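Long-range contacts in protein CT_858 (Chlamydia trachomatis, PDB 3DPM), which probably acts as a serine-type endopeptidase, cutting peptide bonds within protein chains: residues 165-170 with 177-182; 107-112 with 170-175; 386-391 with 407-412; 345-350 with 440-445. All coordinates share one frame; numbering follows the deposited sequence.

Contact 1 of 4, residues 165-170 with 177-182; sequences RTTLKI and TREVRV
Ile170 O takes two donors from the other strand. Thr177 OG1 reaches it at 3.2 Å from above the carbonyl plane, and Arg178 N reaches Ile170 O at 3.0 Å from the opposite face of that plane. Ile170 N in turn donates to Arg178 O. Leu168 pairs with Val180, and Thr166 with Val182, each by bonds in both directions. The shortest of these is Val180 N to Leu168 O, at 2.7 Å. This is the ladder of an antiparallel beta hairpin in the PDZ-like part of the chain, its two segments running at 156° to each other. Thr167 with Arg181 and Lys169 with Glu179 are its non-hydrogen-bonded pairs.

Their side chains share one face of the sheet, where charges form a network. Lys169 NZ meets Glu179 OE2 in a salt bridge of 3.2 Å, weak as a hydrogen bond. Lys169 starts with CG anti to its N (chi1 -176°), then bends at chi3 and chi4 to bring NZ to the carboxylate. Arg181 NH1 bonds to Glu179 OE1 on its anti side, at 3.3 Å. Beside them Thr167 CG2 packs on Glu179 CB at 3.8 Å.

Thr166 and Arg178 share the other face with aliphatic groups. Ile170 CD1 lies 4.0 Å from Val180 CG2, and Leu168 CG 4.3 Å from Val182 CG2. Leu86 and Tyr88 of strand 83-92 cover Val182, and Tyr88 also touches Leu168.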
loop_
_atom_site.group_PDB
_atom_site.type_symbol
_atom_site.label_atom_id
_atom_site.label_comp_id
_atom_site.label_asym_id
_atom_site.label_seq_id
_atom_site.Cartn_x
_atom_site.Cartn_y
_atom_site.Cartn_z
ATOM N N ARG A 165 -39.342 2.740 -5.633
ATOM C CA ARG A 165 -40.006 3.568 -4.643
ATOM C C ARG A 165 -40.142 2.860 -3.305
ATOM O O ARG A 165 -40.046 1.639 -3.227
ATOM C CB ARG A 165 -41.391 3.978 -5.152
ATOM C CG ARG A 165 -41.361 5.139 -6.139
ATOM C CD ARG A 165 -42.757 5.661 -6.416
ATOM N NE ARG A 165 -43.431 4.900 -7.468
ATOM C CZ ARG A 165 -44.648 4.371 -7.358
ATOM N NH1 ARG A 165 -45.341 4.510 -6.232
ATOM N NH2 ARG A 165 -45.177 3.708 -8.385
ATOM N N THR A 166 -40.339 3.635 -2.244
ATOM C CA THR A 166 -40.536 3.068 -0.914
ATOM C C THR A 166 -41.431 4.025 -0.147
ATOM O O THR A 166 -41.641 5.147 -0.585
ATOM C CB THR A 166 -39.197 2.846 -0.157
ATOM O OG1 THR A 166 -39.475 2.270 1.128
ATOM C CG2 THR A 166 -38.443 4.153 0.026
ATOM N N THR A 167 -41.972 3.588 0.980
ATOM C CA THR A 167 -42.862 4.440 1.750
ATOM C C THR A 167 -42.351 4.775 3.135
ATOM O O THR A 167 -42.072 3.885 3.932
ATOM C CB THR A 167 -44.254 3.793 1.918
ATOM O OG1 THR A 167 -44.820 3.535 0.630
ATOM C CG2 THR A 167 -45.186 4.717 2.686
ATOM N N LEU A 168 -42.220 6.063 3.415
ATOM C CA LEU A 168 -41.810 6.501 4.738
ATOM C C LEU A 168 -43.079 7.028 5.426
ATOM O O LEU A 168 -43.761 7.908 4.890
ATOM C CB LEU A 168 -40.769 7.627 4.651
ATOM C CG LEU A 168 -39.428 7.318 3.970
ATOM C CD1 LEU A 168 -38.584 8.589 3.907
ATOM C CD2 LEU A 168 -38.699 6.207 4.718
ATOM N N LYS A 169 -43.425 6.471 6.581
ATOM C CA LYS A 169 -44.589 6.966 7.300
ATOM C C LYS A 169 -44.068 7.911 8.373
ATOM O O LYS A 169 -43.238 7.526 9.192
ATOM C CB LYS A 169 -45.372 5.833 7.968
ATOM C CG LYS A 169 -46.640 6.323 8.645
ATOM C CD LYS A 169 -47.264 5.284 9.560
ATOM C CE LYS A 169 -47.933 4.171 8.778
ATOM N NZ LYS A 169 -48.983 4.743 7.895
ATOM N N ILE A 170 -44.543 9.150 8.361
ATOM C CA ILE A 170 -44.106 10.128 9.347
ATOM C C ILE A 170 -45.281 10.748 10.095
ATOM O O ILE A 170 -46.439 10.556 9.736
ATOM C CB ILE A 170 -43.273 11.275 8.687
ATOM C CG1 ILE A 170 -44.175 12.453 8.295
ATOM C CG2 ILE A 170 -42.562 10.747 7.445
ATOM C CD1 ILE A 170 -45.110 12.165 7.170
ATOM N N THR A 177 -50.545 12.213 10.526
ATOM C CA THR A 177 -49.671 11.145 10.065
ATOM C C THR A 177 -49.849 10.950 8.562
ATOM O O THR A 177 -50.972 10.800 8.081
ATOM C CB THR A 177 -49.987 9.829 10.806
ATOM O OG1 THR A 177 -49.009 8.836 10.466
ATOM C CG2 THR A 177 -51.385 9.324 10.434
ATOM N N ARG A 178 -48.742 10.962 7.825
ATOM C CA ARG A 178 -48.766 10.794 6.366
ATOM C C ARG A 178 -47.801 9.708 5.864
ATOM O O ARG A 178 -46.748 9.464 6.454
ATOM C CB ARG A 178 -48.396 12.113 5.666
ATOM C CG ARG A 178 -49.284 13.322 5.983
ATOM C CD ARG A 178 -50.742 13.112 5.559
ATOM N NE ARG A 178 -51.566 14.301 5.793
ATOM C CZ ARG A 178 -52.887 14.280 5.985
ATOM N NH1 ARG A 178 -53.549 13.126 5.977
ATOM N NH2 ARG A 178 -53.548 15.416 6.189
ATOM N N GLU A 179 -48.178 9.058 4.768
ATOM C CA GLU A 179 -47.347 8.042 4.133
ATOM C C GLU A 179 -46.738 8.750 2.937
ATOM O O GLU A 179 -47.461 9.217 2.054
ATOM C CB GLU A 179 -48.188 6.864 3.652
ATOM C CG GLU A 179 -48.455 5.817 4.722
ATOM C CD GLU A 179 -49.442 4.743 4.268
ATOM O OE1 GLU A 179 -49.252 4.173 3.163
ATOM O OE2 GLU A 179 -50.407 4.467 5.021
ATOM N N VAL A 180 -45.415 8.844 2.906
ATOM C CA VAL A 180 -44.756 9.537 1.811
ATOM C C VAL A 180 -44.027 8.597 0.880
ATOM O O VAL A 180 -43.148 7.868 1.300
ATOM C CB VAL A 180 -43.761 10.584 2.351
ATOM C CG1 VAL A 180 -43.075 11.301 1.199
ATOM C CG2 VAL A 180 -44.498 11.584 3.225
ATOM N N ARG A 181 -44.400 8.606 -0.392
ATOM C CA ARG A 181 -43.729 7.742 -1.352
ATOM C C ARG A 181 -42.456 8.452 -1.804
ATOM O O ARG A 181 -42.483 9.628 -2.136
ATOM C CB ARG A 181 -44.636 7.453 -2.557
ATOM C CG ARG A 181 -45.114 6.002 -2.655
ATOM C CD ARG A 181 -46.166 5.677 -1.606
ATOM N NE ARG A 181 -46.398 4.238 -1.471
ATOM C CZ ARG A 181 -47.292 3.698 -0.644
ATOM N NH1 ARG A 181 -48.047 4.476 0.122
ATOM N NH2 ARG A 181 -47.418 2.380 -0.566
ATOM N N VAL A 182 -41.330 7.748 -1.767
ATOM C CA VAL A 182 -40.058 8.326 -2.191
ATOM C C VAL A 182 -39.359 7.348 -3.118
ATOM O O VAL A 182 -39.804 6.212 -3.282
ATOM C CB VAL A 182 -39.122 8.629 -0.994
ATOM C CG1 VAL A 182 -39.766 9.652 -0.075
ATOM C CG2 VAL A 182 -38.817 7.362 -0.237
#

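Contact 2 of 4, residues 107-112 with 170-175; sequences SSEIRV and IRRPFG
Residues 107-112 are an irregular loop that passes the end of strand 165-171, where a type I turn from Arg172 to Gly175 begins; the CA atoms of Ile110 and Ile170 are 7.8 Å apart. The Arg172 side chain spans the gap. It bends at chi2 (-66°), and its guanidinium edge faces Glu109 O. Arg172 NH1 donates to Glu109 O, but this bond is modelled too short for its length to be trusted. A weak bond runs from Arg172 NH2 to Glu109 O at 3.1 Å. Arg172 NH2 also makes a salt bridge with Glu109 OE1, at 3.0 Å. The Arg111 guanidinium lies flat on that of Arg172, their centres 3.9 Å apart and their planes at 5°. Two like charges meet here, probably offset by Glu109 and by Asp114, which forms a salt bridge with Arg172 NH1. Apart from the arginines, Ile110 CG1 packs on Ile170 CG2 at 4.1 Å. Arg172, with Arg111 stacked on it, thus joins the loop through Glu109 to a hairpin turn of the PDZ-like domain.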
loop_
_atom_site.group_PDB
_atom_site.type_symbol
_atom_site.label_atom_id
_atom_site.label_comp_id
_atom_site.label_asym_id
_atom_site.label_seq_id
_atom_site.Cartn_x
_atom_site.Cartn_y
_atom_site.Cartn_z
ATOM N N SER A 107 -38.230 21.095 -0.584
ATOM C CA SER A 107 -39.285 21.099 0.430
ATOM C C SER A 107 -40.319 20.008 0.164
ATOM O O SER A 107 -41.460 20.295 -0.204
ATOM C CB SER A 107 -39.981 22.467 0.466
ATOM O OG SER A 107 -39.080 23.499 0.831
ATOM N N SER A 108 -39.917 18.757 0.348
ATOM C CA SER A 108 -40.814 17.633 0.126
ATOM C C SER A 108 -41.822 17.554 1.269
ATOM O O SER A 108 -41.857 18.432 2.134
ATOM C CB SER A 108 -40.009 16.333 0.042
ATOM O OG SER A 108 -40.847 15.235 -0.287
ATOM N N GLU A 109 -42.650 16.512 1.266
ATOM C CA GLU A 109 -43.636 16.344 2.323
ATOM C C GLU A 109 -42.962 16.264 3.689
ATOM O O GLU A 109 -43.576 16.576 4.702
ATOM C CB GLU A 109 -44.466 15.073 2.107
ATOM C CG GLU A 109 -45.795 15.278 1.391
ATOM C CD GLU A 109 -46.884 14.331 1.895
ATOM O OE1 GLU A 109 -47.351 14.513 3.043
ATOM O OE2 GLU A 109 -47.269 13.404 1.149
ATOM N N ILE A 110 -41.701 15.846 3.722
ATOM C CA ILE A 110 -40.983 15.726 4.987
ATOM C C ILE A 110 -40.303 17.022 5.416
ATOM O O ILE A 110 -39.652 17.694 4.621
ATOM C CB ILE A 110 -39.903 14.606 4.933
ATOM C CG1 ILE A 110 -40.554 13.222 4.865
ATOM C CG2 ILE A 110 -39.049 14.643 6.194
ATOM C CD1 ILE A 110 -41.339 12.963 3.622
ATOM N N ARG A 111 -40.466 17.367 6.688
ATOM C CA ARG A 111 -39.853 18.565 7.246
ATOM C C ARG A 111 -39.030 18.162 8.458
ATOM O O ARG A 111 -39.233 17.093 9.032
ATOM C CB ARG A 111 -40.905 19.567 7.719
ATOM C CG ARG A 111 -42.038 19.843 6.770
ATOM C CD ARG A 111 -43.118 20.568 7.549
ATOM N NE ARG A 111 -44.470 20.177 7.156
ATOM C CZ ARG A 111 -45.481 20.046 8.012
ATOM N NH1 ARG A 111 -45.285 20.267 9.310
ATOM N NH2 ARG A 111 -46.689 19.709 7.573
ATOM N N VAL A 112 -38.106 19.034 8.844
ATOM C CA VAL A 112 -37.277 18.798 10.006
ATOM C C VAL A 112 -38.231 18.807 11.188
ATOM O O VAL A 112 -39.143 19.630 11.244
ATOM C CB VAL A 112 -36.240 19.929 10.187
ATOM C CG1 VAL A 112 -35.607 19.832 11.557
ATOM C CG2 VAL A 112 -35.164 19.838 9.103
ATOM N N ILE A 170 -44.543 9.150 8.361
ATOM C CA ILE A 170 -44.106 10.128 9.347
ATOM C C ILE A 170 -45.281 10.748 10.095
ATOM O O ILE A 170 -46.439 10.556 9.736
ATOM C CB ILE A 170 -43.273 11.275 8.687
ATOM C CG1 ILE A 170 -44.175 12.453 8.295
ATOM C CG2 ILE A 170 -42.562 10.747 7.445
ATOM C CD1 ILE A 170 -45.110 12.165 7.170
ATOM N N ARG A 171 -44.961 11.487 11.147
ATOM C CA ARG A 171 -45.966 12.166 11.944
ATOM C C ARG A 171 -45.561 13.630 12.075
ATOM O O ARG A 171 -44.430 13.944 12.449
ATOM C CB ARG A 171 -46.081 11.515 13.327
ATOM C CG ARG A 171 -47.087 12.181 14.263
ATOM C CD ARG A 171 -47.667 11.191 15.277
ATOM N NE ARG A 171 -46.655 10.631 16.172
ATOM C CZ ARG A 171 -46.790 9.486 16.849
ATOM N NH1 ARG A 171 -47.905 8.763 16.733
ATOM N NH2 ARG A 171 -45.809 9.058 17.646
ATOM N N ARG A 172 -46.488 14.515 11.728
ATOM C CA ARG A 172 -46.280 15.954 11.820
ATOM C C ARG A 172 -46.300 16.320 13.295
ATOM O O ARG A 172 -46.893 15.611 14.110
ATOM C CB ARG A 172 -47.419 16.708 11.148
ATOM C CG ARG A 172 -47.744 16.264 9.759
ATOM C CD ARG A 172 -46.606 16.555 8.839
ATOM N NE ARG A 172 -47.026 16.424 7.453
ATOM C CZ ARG A 172 -46.212 16.588 6.420
ATOM N NH1 ARG A 172 -44.930 16.894 6.634
ATOM N NH2 ARG A 172 -46.677 16.434 5.180
ATOM N N PRO A 173 -45.668 17.443 13.658
ATOM C CA PRO A 173 -45.667 17.830 15.068
ATOM C C PRO A 173 -47.072 18.031 15.625
ATOM O O PRO A 173 -47.312 17.793 16.807
ATOM C CB PRO A 173 -44.828 19.110 15.077
ATOM C CG PRO A 173 -45.012 19.658 13.684
ATOM C CD PRO A 173 -44.917 18.415 12.846
ATOM N N PHE A 174 -48.010 18.447 14.782
ATOM C CA PHE A 174 -49.359 18.652 15.269
ATOM C C PHE A 174 -50.300 17.462 15.142
ATOM O O PHE A 174 -51.513 17.629 15.093
ATOM C CB PHE A 174 -49.970 19.900 14.634
ATOM C CG PHE A 174 -49.298 21.174 15.063
ATOM C CD1 PHE A 174 -48.459 21.865 14.194
ATOM C CD2 PHE A 174 -49.460 21.653 16.361
ATOM C CE1 PHE A 174 -47.782 23.018 14.612
ATOM C CE2 PHE A 174 -48.789 22.806 16.791
ATOM C CZ PHE A 174 -47.949 23.488 15.915
ATOM N N GLY A 175 -49.742 16.259 15.076
ATOM C CA GLY A 175 -50.579 15.074 15.033
ATOM C C GLY A 175 -50.897 14.359 13.739
ATOM O O GLY A 175 -51.234 13.171 13.771
#

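Contact 3 of 4, residues 386-391 with 407-412; sequences ENVDTN and VDLQVA
The Asn391 amide and the Asp408 carboxylate lie side by side and point the same way, their planes 39° apart. Their nearest oxygens are modelled too close together, so the placing of both groups is less sure. With that reserve, Leu409 N donates to Asn391 OD1 at 3.3 Å, with an angle of 148° at the hydrogen. Two helix starts meet here, in the peptidase S41 family region. Asp408 sits at the N-cap position of helix 409-428. Thr390 holds the N-cap of helix 391-398, where its OG1 caps Glu393 N.

The rest is van der Waals packing. Leu409 leans on the backbone of the other segment. Its CD2 lies 3.6 Å from Thr390 N and 3.7 Å from Asp389 C, while Leu409 CG comes to 3.8 Å from Thr390 C. Val388 turns CG1 opposite its own N (chi1 172°), toward the helix. Val388 CG1 then meets Ala412 CB at 3.9 Å and, more loosely, Leu409 CD2 at 4.4 Å. Ser394 of helix 391-398 touches Val388, Leu409 and Ala412.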
loop_
_atom_site.group_PDB
_atom_site.type_symbol
_atom_site.label_atom_id
_atom_site.label_comp_id
_atom_site.label_asym_id
_atom_site.label_seq_id
_atom_site.Cartn_x
_atom_site.Cartn_y
_atom_site.Cartn_z
ATOM N N GLU A 386 19.414 4.974 16.121
ATOM C CA GLU A 386 20.627 4.355 16.648
ATOM C C GLU A 386 21.662 5.374 17.117
ATOM O O GLU A 386 22.301 5.193 18.157
ATOM C CB GLU A 386 21.256 3.445 15.598
ATOM C CG GLU A 386 22.049 2.310 16.208
ATOM C CD GLU A 386 22.595 1.340 15.171
ATOM O OE1 GLU A 386 21.873 1.037 14.191
ATOM O OE2 GLU A 386 23.743 0.871 15.348
ATOM N N ASN A 387 21.818 6.450 16.355
ATOM C CA ASN A 387 22.784 7.480 16.705
ATOM C C ASN A 387 22.188 8.743 17.323
ATOM O O ASN A 387 22.852 9.775 17.393
ATOM C CB ASN A 387 23.633 7.834 15.480
ATOM C CG ASN A 387 24.638 6.740 15.136
ATOM O OD1 ASN A 387 24.614 6.181 14.040
ATOM N ND2 ASN A 387 25.525 6.427 16.082
ATOM N N VAL A 388 20.939 8.659 17.775
ATOM C CA VAL A 388 20.278 9.791 18.415
ATOM C C VAL A 388 20.664 9.731 19.892
ATOM O O VAL A 388 20.385 8.743 20.562
ATOM C CB VAL A 388 18.739 9.693 18.283
ATOM C CG1 VAL A 388 18.070 10.777 19.114
ATOM C CG2 VAL A 388 18.335 9.821 16.818
ATOM N N ASP A 389 21.315 10.776 20.397
ATOM C CA ASP A 389 21.741 10.781 21.796
ATOM C C ASP A 389 21.603 12.127 22.501
ATOM O O ASP A 389 22.092 12.293 23.616
ATOM C CB ASP A 389 23.192 10.298 21.891
ATOM C CG ASP A 389 23.363 8.864 21.390
ATOM O OD1 ASP A 389 22.968 7.922 22.121
ATOM O OD2 ASP A 389 23.878 8.682 20.258
ATOM N N THR A 390 20.927 13.075 21.859
ATOM C CA THR A 390 20.735 14.409 22.429
ATOM C C THR A 390 19.408 14.988 21.938
ATOM O O THR A 390 18.838 14.491 20.971
ATOM C CB THR A 390 21.869 15.358 21.983
ATOM O OG1 THR A 390 21.772 15.574 20.569
ATOM C CG2 THR A 390 23.245 14.755 22.305
ATOM N N ASN A 391 18.912 16.028 22.597
ATOM C CA ASN A 391 17.656 16.647 22.176
ATOM C C ASN A 391 17.766 17.095 20.714
ATOM O O ASN A 391 16.903 16.781 19.893
ATOM C CB ASN A 391 17.320 17.857 23.066
ATOM C CG ASN A 391 17.207 17.486 24.558
ATOM O OD1 ASN A 391 16.465 16.578 24.933
ATOM N ND2 ASN A 391 17.950 18.194 25.406
ATOM N N VAL A 407 8.911 17.135 19.852
ATOM C CA VAL A 407 9.968 16.130 19.794
ATOM C C VAL A 407 11.103 16.496 20.742
ATOM O O VAL A 407 11.568 17.637 20.776
ATOM C CB VAL A 407 10.519 15.971 18.374
ATOM C CG1 VAL A 407 11.818 15.186 18.406
ATOM C CG2 VAL A 407 9.491 15.258 17.509
ATOM N N ASP A 408 11.555 15.505 21.496
ATOM C CA ASP A 408 12.596 15.706 22.487
ATOM C C ASP A 408 13.371 14.402 22.651
ATOM O O ASP A 408 12.904 13.352 22.218
ATOM C CB ASP A 408 11.919 16.084 23.803
ATOM C CG ASP A 408 12.892 16.236 24.934
ATOM O OD1 ASP A 408 12.456 16.151 26.103
ATOM O OD2 ASP A 408 14.090 16.453 24.653
ATOM N N LEU A 409 14.542 14.466 23.283
ATOM C CA LEU A 409 15.366 13.276 23.500
ATOM C C LEU A 409 14.547 12.195 24.224
ATOM O O LEU A 409 14.692 11.001 23.953
ATOM C CB LEU A 409 16.615 13.659 24.308
ATOM C CG LEU A 409 17.804 12.707 24.548
ATOM C CD1 LEU A 409 17.604 11.957 25.846
ATOM C CD2 LEU A 409 17.993 11.752 23.375
ATOM N N GLN A 410 13.684 12.638 25.133
ATOM C CA GLN A 410 12.803 11.760 25.895
ATOM C C GLN A 410 11.901 10.997 24.933
ATOM O O GLN A 410 11.667 9.801 25.099
ATOM C CB GLN A 410 11.940 12.596 26.852
ATOM C CG GLN A 410 10.732 11.872 27.458
ATOM C CD GLN A 410 11.095 11.002 28.655
ATOM O OE1 GLN A 410 12.015 10.181 28.587
ATOM N NE2 GLN A 410 10.363 11.173 29.759
ATOM N N VAL A 411 11.392 11.706 23.931
ATOM C CA VAL A 411 10.519 11.108 22.928
ATOM C C VAL A 411 11.273 9.997 22.199
ATOM O O VAL A 411 10.752 8.883 22.017
ATOM C CB VAL A 411 10.020 12.183 21.924
ATOM C CG1 VAL A 411 9.516 11.545 20.652
ATOM C CG2 VAL A 411 8.889 12.983 22.553
ATOM N N ALA A 412 12.505 10.292 21.800
ATOM C CA ALA A 412 13.328 9.316 21.107
ATOM C C ALA A 412 13.593 8.099 22.006
ATOM O O ALA A 412 13.536 6.949 21.547
ATOM C CB ALA A 412 14.639 9.956 20.676
#

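Contact 4 of 4, residues 345-350 with 440-445; sequences SVLYLY and FGFEKI. With LAS (N-acetyl-S-({(2R,3S,4R)-3-hydroxy-2-[(1S)-1-hydroxy-2-methylpropyl]-4-methyl-5-oxopyrrolidin-2-yl}carbonyl)cysteine), chain C.
Leu347 CD2 makes a CH-pi contact with the face of Phe440: it stands 4.1 Å from the ring centroid, 9° off the normal. Other aliphatic groups also meet the rings. Leu347 CD2 touches Phe442 CE2 at 4.1 Å. Val346 CB comes to the edge of the Phe440 ring. Ile445 CD1 sits over one face of the Tyr350 ring, 3.3 Å from Tyr350 CG. Val346 O lies over the opposite face of Tyr350, toward the rim, so the ring is held between helix and strand.

Across the two segments one aromatic pair forms, Tyr350 with Phe442. They meet rim to rim, centroids 5.7 Å apart and planes at 34°, and Tyr350 CD2 approaches Phe442 CD2 to 3.3 Å. With CG anti to the carbonyl carbon (chi1 -69°), the Tyr350 ring extends on toward Phe442 and Ile445.

Between the segments the polar link goes through water. One water lies 3.0 Å from Tyr350 OH and donates to Phe442 O at 2.8 Å.

The bound group LAS adds a last contact, with Val346 CG2 3.1 Å from LAS C16. LAS is also hydrogen-bonded to Gly344 O, and Val346 touches Cys468. The helix 346-354 thus begins at the ligand site of the peptidase S41 region, and its residues Val346, Leu347 and Tyr350 pack on 440-445, which runs into strand 444-445.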
loop_
_atom_site.group_PDB
_atom_site.type_symbol
_atom_site.label_atom_id
_atom_site.label_comp_id
_atom_site.label_asym_id
_atom_site.label_seq_id
_atom_site.Cartn_x
_atom_site.Cartn_y
_atom_site.Cartn_z
ATOM N N SER A 345 -5.296 9.973 13.572
ATOM C CA SER A 345 -3.896 9.924 13.975
ATOM C C SER A 345 -3.623 10.070 15.472
ATOM O O SER A 345 -3.925 11.103 16.082
ATOM C CB SER A 345 -3.104 10.991 13.226
ATOM O OG SER A 345 -1.833 11.154 13.830
ATOM N N VAL A 346 -3.019 9.033 16.043
ATOM C CA VAL A 346 -2.670 8.980 17.464
ATOM C C VAL A 346 -1.735 10.112 17.911
ATOM O O VAL A 346 -1.956 10.746 18.945
ATOM C CB VAL A 346 -1.984 7.638 17.807
ATOM C CG1 VAL A 346 -1.785 7.518 19.295
ATOM C CG2 VAL A 346 -2.814 6.483 17.295
ATOM N N LEU A 347 -0.682 10.353 17.138
ATOM C CA LEU A 347 0.271 11.401 17.482
ATOM C C LEU A 347 -0.406 12.758 17.583
ATOM O O LEU A 347 -0.153 13.520 18.512
ATOM C CB LEU A 347 1.398 11.434 16.451
ATOM C CG LEU A 347 2.312 10.214 16.581
ATOM C CD1 LEU A 347 3.291 10.193 15.430
ATOM C CD2 LEU A 347 3.039 10.260 17.926
ATOM N N TYR A 348 -1.278 13.039 16.621
ATOM C CA TYR A 348 -2.031 14.283 16.581
ATOM C C TYR A 348 -2.902 14.360 17.842
ATOM O O TYR A 348 -3.099 15.435 18.412
ATOM C CB TYR A 348 -2.898 14.298 15.317
ATOM C CG TYR A 348 -3.807 15.488 15.176
ATOM C CD1 TYR A 348 -3.291 16.778 15.042
ATOM C CD2 TYR A 348 -5.196 15.326 15.166
ATOM C CE1 TYR A 348 -4.136 17.887 14.898
ATOM C CE2 TYR A 348 -6.046 16.418 15.028
ATOM C CZ TYR A 348 -5.510 17.700 14.895
ATOM O OH TYR A 348 -6.347 18.793 14.784
ATOM N N LEU A 349 -3.418 13.214 18.275
ATOM C CA LEU A 349 -4.245 13.169 19.476
ATOM C C LEU A 349 -3.386 13.517 20.699
ATOM O O LEU A 349 -3.830 14.239 21.591
ATOM C CB LEU A 349 -4.870 11.780 19.633
ATOM C CG LEU A 349 -5.834 11.484 20.793
ATOM C CD1 LEU A 349 -5.102 10.749 21.876
ATOM C CD2 LEU A 349 -6.472 12.760 21.318
ATOM N N TYR A 350 -2.156 13.004 20.742
ATOM C CA TYR A 350 -1.270 13.320 21.863
ATOM C C TYR A 350 -0.899 14.808 21.825
ATOM O O TYR A 350 -0.726 15.450 22.865
ATOM C CB TYR A 350 0.006 12.472 21.801
ATOM C CG TYR A 350 -0.215 11.001 22.068
ATOM C CD1 TYR A 350 -1.479 10.514 22.421
ATOM C CD2 TYR A 350 0.833 10.093 21.968
ATOM C CE1 TYR A 350 -1.691 9.161 22.660
ATOM C CE2 TYR A 350 0.634 8.731 22.208
ATOM C CZ TYR A 350 -0.634 8.276 22.550
ATOM O OH TYR A 350 -0.854 6.936 22.776
ATOM N N PHE A 440 4.103 3.688 20.530
ATOM C CA PHE A 440 5.315 4.492 20.395
ATOM C C PHE A 440 6.144 4.482 21.682
ATOM O O PHE A 440 7.152 5.183 21.779
ATOM C CB PHE A 440 4.974 5.939 20.017
ATOM C CG PHE A 440 4.186 6.068 18.738
ATOM C CD1 PHE A 440 2.797 6.144 18.765
ATOM C CD2 PHE A 440 4.830 6.083 17.508
ATOM C CE1 PHE A 440 2.061 6.233 17.587
ATOM C CE2 PHE A 440 4.102 6.173 16.318
ATOM C CZ PHE A 440 2.713 6.246 16.362
ATOM N N GLY A 441 5.724 3.685 22.662
ATOM C CA GLY A 441 6.448 3.623 23.918
ATOM C C GLY A 441 6.115 4.777 24.848
ATOM O O GLY A 441 6.638 4.854 25.967
ATOM N N PHE A 442 5.243 5.674 24.389
ATOM C CA PHE A 442 4.827 6.837 25.179
ATOM C C PHE A 442 4.097 6.436 26.457
ATOM O O PHE A 442 2.905 6.130 26.434
ATOM C CB PHE A 442 3.914 7.739 24.346
ATOM C CG PHE A 442 4.634 8.537 23.289
ATOM C CD1 PHE A 442 5.898 8.159 22.836
ATOM C CD2 PHE A 442 4.024 9.638 22.706
ATOM C CE1 PHE A 442 6.534 8.866 21.817
ATOM C CE2 PHE A 442 4.652 10.349 21.686
ATOM C CZ PHE A 442 5.910 9.961 21.240
ATOM N N GLU A 443 4.821 6.444 27.572
ATOM C CA GLU A 443 4.246 6.091 28.864
ATOM C C GLU A 443 3.196 7.113 29.288
ATOM O O GLU A 443 2.104 6.757 29.742
ATOM C CB GLU A 443 5.341 6.039 29.937
ATOM C CG GLU A 443 6.269 4.838 29.862
ATOM C CD GLU A 443 5.558 3.528 30.189
ATOM O OE1 GLU A 443 4.911 3.455 31.264
ATOM O OE2 GLU A 443 5.652 2.571 29.374
ATOM N N LYS A 444 3.546 8.385 29.129
ATOM C CA LYS A 444 2.676 9.483 29.516
ATOM C C LYS A 444 2.764 10.674 28.573
ATOM O O LYS A 444 3.753 10.847 27.864
ATOM C CB LYS A 444 3.058 9.947 30.917
ATOM C CG LYS A 444 4.512 10.378 30.997
ATOM C CD LYS A 444 4.949 10.737 32.412
ATOM C CE LYS A 444 4.869 9.551 33.360
ATOM N NZ LYS A 444 5.464 9.905 34.683
ATOM N N ILE A 445 1.720 11.495 28.580
ATOM C CA ILE A 445 1.676 12.701 27.760
ATOM C C ILE A 445 2.374 13.812 28.540
ATOM O O ILE A 445 2.008 14.094 29.677
ATOM C CB ILE A 445 0.219 13.170 27.483
ATOM C CG1 ILE A 445 -0.511 12.165 26.587
ATOM C CG2 ILE A 445 0.232 14.533 26.815
ATOM C CD1 ILE A 445 0.076 12.049 25.197
HETATM C C18 LAS C . -8.345 5.347 15.154
HETATM O O19 LAS C . -8.427 6.563 14.901
HETATM C C9 LAS C . -7.382 4.482 14.337
HETATM C C10 LAS C . -6.491 3.632 15.261
HETATM C C11 LAS C . -5.456 4.320 16.149
HETATM C C16 LAS C . -5.669 5.830 16.201
HETATM C C12 LAS C . -5.622 3.709 17.542
HETATM O O17 LAS C . -5.757 2.748 14.420
HETATM N N8 LAS C . -6.669 5.324 13.318
HETATM C C6 LAS C . -6.752 4.677 12.148
HETATM O O7 LAS C . -6.219 5.045 11.106
HETATM C C5 LAS C . -7.515 3.348 12.273
HETATM C C20 LAS C . -8.429 3.172 11.055
HETATM C C3 LAS C . -8.347 3.587 13.532
HETATM O O2 LAS C . -9.445 4.398 13.095
HETATM O O HOH W 1 1.472 5.583 24.146
#

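Overall arrangement
Contacts 1 and 2 come first along the chain, and their segments alternate. They share Ile170 and strand 165-171, lie in the PDZ-like region with centres 11 Å apart, and touch where Val180 CG1 meets Ile110 CD1. Contacts 3 and 4 follow in the S41 peptidase region, on the other side of the chain's centre. The segments of contact 3 fall between those of contact 4; their centres are 16 Å apart, and Val411 of helix 409-428 packs on Phe442. About 29 Å separates the nearest atoms of contacts 2 and 4. Contact 4, where LAS binds, is about 35 Å from contact 1 at the nearest atoms, consistent with two distinct parts in a probable protease.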